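Local coordinates for protein NEQ011 (Nanoarchaeum equitans Kin4-M, PDB 6GQ8) that binds iron and is probably a superoxide reductase of the desulfoferrodoxin family, reducing superoxide anion at its iron centre, at residues L85-A93 with G101-L109. Sequence-based numbering, arbitrary orientation.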
ATOM      1  N   LEU A  85      -1.872 -14.441 -16.509  1.00 41.89           N
ATOM      2  CA  LEU A  85      -1.096 -15.430 -15.774  1.00 42.24           C
ATOM      3  C   LEU A  85      -0.641 -16.526 -16.723  1.00 47.79           C
ATOM      4  O   LEU A  85      -1.459 -17.106 -17.444  1.00 49.39           O
ATOM      5  CB  LEU A  85      -1.909 -16.028 -14.624  1.00 40.55           C
ATOM      6  CG  LEU A  85      -2.501 -15.019 -13.640  1.00 38.33           C
ATOM      7  CD1 LEU A  85      -3.379 -15.721 -12.618  1.00 40.57           C
ATOM      8  CD2 LEU A  85      -1.393 -14.233 -12.957  1.00 36.47           C
ATOM      9  N   GLU A  86       0.658 -16.815 -16.710  1.00 51.58           N
ATOM     10  CA  GLU A  86       1.243 -17.809 -17.600  1.00 53.99           C
ATOM     11  C   GLU A  86       1.415 -19.124 -16.855  1.00 51.54           C
ATOM     12  O   GLU A  86       1.988 -19.156 -15.761  1.00 48.76           O
ATOM     13  CB  GLU A  86       2.589 -17.336 -18.153  1.00 58.22           C
ATOM     14  CG  GLU A  86       3.185 -18.279 -19.193  1.00 62.17           C
ATOM     15  CD  GLU A  86       4.554 -17.836 -19.672  1.00 66.87           C
ATOM     16  OE1 GLU A  86       5.501 -17.824 -18.857  1.00 66.61           O
ATOM     17  OE2 GLU A  86       4.680 -17.482 -20.862  1.00 70.90           O
ATOM     18  N   GLY A  87       0.914 -20.200 -17.449  1.00 56.31           N
ATOM     19  CA  GLY A  87       1.094 -21.523 -16.896  1.00 59.38           C
ATOM     20  C   GLY A  87       0.067 -21.854 -15.838  1.00 60.14           C
ATOM     21  O   GLY A  87      -0.848 -21.087 -15.532  1.00 58.87           O
ATOM     22  N   LYS A  88       0.227 -23.040 -15.267  1.00 61.94           N
ATOM     23  CA  LYS A  88      -0.641 -23.504 -14.200  1.00 61.74           C
ATOM     24  C   LYS A  88       0.001 -23.248 -12.842  1.00 56.37           C
ATOM     25  O   LYS A  88       1.218 -23.088 -12.718  1.00 52.39           O
ATOM     26  CB  LYS A  88      -0.960 -24.991 -14.374  1.00 70.65           C
ATOM     27  CG  LYS A  88      -1.813 -25.268 -15.602  1.00 74.91           C
ATOM     28  CD  LYS A  88      -2.268 -26.715 -15.672  1.00 81.51           C
ATOM     29  CE  LYS A  88      -3.194 -26.930 -16.861  1.00 84.29           C
ATOM     30  NZ  LYS A  88      -3.586 -28.356 -17.022  1.00 88.86           N
ATOM     31  N   GLY A  89      -0.845 -23.216 -11.820  1.00 64.40           N
ATOM     32  CA  GLY A  89      -0.393 -22.918 -10.476  1.00 61.88           C
ATOM     33  C   GLY A  89      -1.589 -22.678  -9.578  1.00 59.99           C
ATOM     34  O   GLY A  89      -2.703 -23.103  -9.886  1.00 63.59           O
ATOM     35  N   LYS A  90      -1.348 -21.984  -8.472  1.00 56.72           N
ATOM     36  CA  LYS A  90      -2.413 -21.668  -7.533  1.00 54.77           C
ATOM     37  C   LYS A  90      -2.366 -20.196  -7.159  1.00 47.92           C
ATOM     38  O   LYS A  90      -1.286 -19.614  -7.004  1.00 45.09           O
ATOM     39  CB  LYS A  90      -2.325 -22.532  -6.268  1.00 59.25           C
ATOM     40  CG  LYS A  90      -1.026 -22.397  -5.492  1.00 61.95           C
ATOM     41  CD  LYS A  90      -0.998 -23.373  -4.328  1.00 69.17           C
ATOM     42  CE  LYS A  90       0.286 -23.252  -3.525  1.00 72.53           C
ATOM     43  NZ  LYS A  90       0.298 -24.200  -2.375  1.00 77.04           N
ATOM     44  N   LEU A  91      -3.544 -19.599  -7.016  1.00 43.72           N
ATOM     45  CA  LEU A  91      -3.668 -18.251  -6.487  1.00 44.89           C
ATOM     46  C   LEU A  91      -3.690 -18.300  -4.966  1.00 45.20           C
ATOM     47  O   LEU A  91      -4.244 -19.221  -4.361  1.00 47.66           O
ATOM     48  CB  LEU A  91      -4.936 -17.578  -7.011  1.00 44.59           C
ATOM     49  CG  LEU A  91      -4.936 -17.241  -8.503  1.00 43.02           C
ATOM     50  CD1 LEU A  91      -6.271 -16.655  -8.921  1.00 43.95           C
ATOM     51  CD2 LEU A  91      -3.815 -16.263  -8.808  1.00 40.17           C
ATOM     52  N   ILE A  92      -3.090 -17.288  -4.347  1.00 40.85           N
ATOM     53  CA  ILE A  92      -2.992 -17.216  -2.896  1.00 39.87           C
ATOM     54  C   ILE A  92      -3.496 -15.851  -2.458  1.00 36.24           C
ATOM     55  O   ILE A  92      -2.971 -14.821  -2.896  1.00 36.86           O
ATOM     56  CB  ILE A  92      -1.556 -17.454  -2.400  1.00 39.89           C
ATOM     57  CG1 ILE A  92      -1.038 -18.810  -2.889  1.00 41.42           C
ATOM     58  CG2 ILE A  92      -1.494 -17.375  -0.881  1.00 42.81           C
ATOM     59  CD1 ILE A  92       0.435 -19.043  -2.621  1.00 43.24           C
ATOM     60  N   ALA A  93      -4.523 -15.842  -1.613  1.00 38.63           N
ATOM     61  CA  ALA A  93      -5.071 -14.615  -1.058  1.00 33.24           C
ATOM     62  C   ALA A  93      -4.750 -14.564   0.426  1.00 32.87           C
ATOM     63  O   ALA A  93      -4.959 -15.548   1.143  1.00 33.42           O
ATOM     64  CB  ALA A  93      -6.582 -14.528  -1.281  1.00 37.49           C
ATOM     65  N   GLY A 101      -5.897 -11.167  13.136  1.00 36.41           N
ATOM     66  CA  GLY A 101      -4.682 -11.568  12.455  1.00 35.27           C
ATOM     67  C   GLY A 101      -4.876 -11.807  10.966  1.00 35.66           C
ATOM     68  O   GLY A 101      -5.746 -11.222  10.319  1.00 33.66           O
ATOM     69  N   LEU A 102      -4.041 -12.691  10.428  1.00 35.22           N
ATOM     70  CA  LEU A 102      -3.938 -12.941   8.999  1.00 34.12           C
ATOM     71  C   LEU A 102      -4.551 -14.290   8.639  1.00 36.10           C
ATOM     72  O   LEU A 102      -4.459 -15.258   9.400  1.00 38.89           O
ATOM     73  CB  LEU A 102      -2.476 -12.900   8.547  1.00 36.58           C
ATOM     74  CG  LEU A 102      -1.778 -11.556   8.748  1.00 40.85           C
ATOM     75  CD1 LEU A 102      -0.285 -11.739   8.973  1.00 46.30           C
ATOM     76  CD2 LEU A 102      -2.028 -10.671   7.546  1.00 39.46           C
ATOM     77  N   TRP A 103      -5.158 -14.344   7.454  1.00 34.35           N
ATOM     78  CA  TRP A 103      -5.845 -15.531   6.966  1.00 37.65           C
ATOM     79  C   TRP A 103      -5.477 -15.762   5.508  1.00 38.41           C
ATOM     80  O   TRP A 103      -5.369 -14.809   4.732  1.00 39.17           O
ATOM     81  CB  TRP A 103      -7.363 -15.387   7.114  1.00 37.85           C
ATOM     82  CG  TRP A 103      -7.809 -15.157   8.526  1.00 39.67           C
ATOM     83  CD1 TRP A 103      -7.787 -13.978   9.214  1.00 37.24           C
ATOM     84  CD2 TRP A 103      -8.354 -16.134   9.421  1.00 44.59           C
ATOM     85  NE1 TRP A 103      -8.278 -14.163  10.484  1.00 40.79           N
ATOM     86  CE2 TRP A 103      -8.632 -15.478  10.635  1.00 44.91           C
ATOM     87  CE3 TRP A 103      -8.631 -17.500   9.312  1.00 48.72           C
ATOM     88  CZ2 TRP A 103      -9.180 -16.140  11.731  1.00 49.57           C
ATOM     89  CZ3 TRP A 103      -9.169 -18.155  10.402  1.00 52.87           C
ATOM     90  CH2 TRP A 103      -9.439 -17.475  11.596  1.00 53.81           C
ATOM     91  N   LYS A 104      -5.299 -17.030   5.139  1.00 38.68           N
ATOM     92  CA  LYS A 104      -4.831 -17.413   3.814  1.00 37.72           C
ATOM     93  C   LYS A 104      -5.821 -18.358   3.148  1.00 44.23           C
ATOM     94  O   LYS A 104      -6.437 -19.200   3.811  1.00 41.95           O
ATOM     95  CB  LYS A 104      -3.458 -18.096   3.884  1.00 41.15           C
ATOM     96  CG  LYS A 104      -2.854 -18.415   2.523  1.00 45.22           C
ATOM     97  CD  LYS A 104      -1.490 -19.074   2.643  1.00 49.21           C
ATOM     98  CE  LYS A 104      -1.636 -20.563   2.914  1.00 55.34           C
ATOM     99  NZ  LYS A 104      -0.367 -21.311   2.693  1.00 62.39           N
ATOM    100  N   THR A 105      -5.968 -18.210   1.832  1.00 43.97           N
ATOM    101  CA  THR A 105      -6.737 -19.128   1.004  1.00 47.25           C
ATOM    102  C   THR A 105      -5.975 -19.375  -0.289  1.00 44.97           C
ATOM    103  O   THR A 105      -5.416 -18.445  -0.875  1.00 42.97           O
ATOM    104  CB  THR A 105      -8.135 -18.572   0.691  1.00 49.54           C
ATOM    105  OG1 THR A 105      -8.894 -18.466   1.902  1.00 53.29           O
ATOM    106  CG2 THR A 105      -8.877 -19.470  -0.294  1.00 51.92           C
ATOM    107  N   GLU A 106      -5.958 -20.631  -0.732  1.00 46.25           N
ATOM    108  CA  GLU A 106      -5.323 -21.016  -1.983  1.00 49.78           C
ATOM    109  C   GLU A 106      -6.375 -21.588  -2.922  1.00 51.08           C
ATOM    110  O   GLU A 106      -7.304 -22.274  -2.482  1.00 53.25           O
ATOM    111  CB  GLU A 106      -4.210 -22.045  -1.751  1.00 54.75           C
ATOM    112  CG  GLU A 106      -3.054 -21.530  -0.907  1.00 57.58           C
ATOM    113  CD  GLU A 106      -2.029 -22.604  -0.591  1.00 66.52           C
ATOM    114  OE1 GLU A 106      -2.191 -23.749  -1.066  1.00 71.05           O
ATOM    115  OE2 GLU A 106      -1.059 -22.301   0.134  1.00 69.56           O
ATOM    116  N   LYS A 107      -6.230 -21.299  -4.214  1.00 48.39           N
ATOM    117  CA  LYS A 107      -7.124 -21.847  -5.224  1.00 52.33           C
ATOM    118  C   LYS A 107      -6.319 -22.191  -6.468  1.00 55.21           C
ATOM    119  O   LYS A 107      -5.586 -21.345  -6.988  1.00 53.99           O
ATOM    120  CB  LYS A 107      -8.235 -20.852  -5.571  1.00 53.73           C
ATOM    121  CG  LYS A 107      -9.370 -21.438  -6.392  1.00 57.14           C
ATOM    122  CD  LYS A 107     -10.453 -20.401  -6.624  1.00 58.46           C
ATOM    123  CE  LYS A 107     -11.705 -21.029  -7.205  1.00 63.06           C
ATOM    124  NZ  LYS A 107     -12.240 -22.090  -6.309  1.00 66.99           N
ATOM    125  N   GLU A 108      -6.464 -23.426  -6.941  1.00 59.85           N
ATOM    126  CA  GLU A 108      -5.765 -23.851  -8.146  1.00 66.89           C
ATOM    127  C   GLU A 108      -6.292 -23.104  -9.365  1.00 65.56           C
ATOM    128  O   GLU A 108      -7.503 -22.933  -9.535  1.00 64.52           O
ATOM    129  CB  GLU A 108      -5.915 -25.357  -8.342  1.00 75.11           C
ATOM    130  CG  GLU A 108      -4.724 -26.006  -9.024  1.00 83.73           C
ATOM    131  CD  GLU A 108      -3.470 -25.949  -8.170  1.00 87.07           C
ATOM    132  OE1 GLU A 108      -2.369 -25.787  -8.739  1.00 89.34           O
ATOM    133  OE2 GLU A 108      -3.588 -26.056  -6.931  1.00 86.38           O
ATOM    134  N   LEU A 109      -5.374 -22.666 -10.219  1.00 65.72           N
ATOM    135  CA  LEU A 109      -5.733 -21.900 -11.407  1.00 64.97           C
ATOM    136  C   LEU A 109      -6.303 -22.795 -12.501  1.00 75.54           C
ATOM    137  O   LEU A 109      -5.752 -23.852 -12.810  1.00 80.92           O
ATOM    138  CB  LEU A 109      -4.517 -21.137 -11.936  1.00 61.30           C
ATOM    139  CG  LEU A 109      -4.816 -20.035 -12.951  1.00 61.34           C
ATOM    140  CD1 LEU A 109      -5.658 -18.934 -12.326  1.00 55.89           C
ATOM    141  CD2 LEU A 109      -3.525 -19.473 -13.520  1.00 63.99           C
ATOM    142  OXT LEU A 109      -7.327 -22.480 -13.105  1.00 78.87           O
TER
HETATM  143  O   HOH W   1      -3.357 -24.571 -12.286  1.00 46.24           O
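L109 buries the largest area where 85-93 meets 101-109, followed by K90 and E106. L109 donates its backbone N to G89 O at 2.7 Å, nearly straight at 174° about the hydrogen, while a water accepts from G89 N and donates to L109 O, tying in the C-terminal carboxylate. CG anti to the backbone N (chi1 -165°) sends the two methyls of L109 toward L85 and L91: CD2 lies 3.9 Å from L85 CD1, and CD1 4.1 Å from L91 CD1, beside F50 of strand 43-52. Strands 89-97 and 101-108 form an antiparallel beta hairpin, the last two strands of this desulfoferrodoxin-family protein; L91/K107 and A93/T105 are its hydrogen-bonded pairs, each joined by two reciprocal bonds, among them L91 N to K107 O at 2.7 Å and T105 N to A93 O at 2.9 Å. On the face of K90 and I92, the extended K90 chain crosses E106 and puts K90 NZ 2.8 Å from E106 OE1, 52° out of the carboxylate plane. K104 NZ meets E106 OE2 at 2.8 Å from the anti side, tilted out of that plane. A methionine replacing K90 would probably leave E106 OE1 without its cationic mate and weaken the salt-bridge network that includes K104. I92 CG1 packs alongside E106 CG at 3.9 Å.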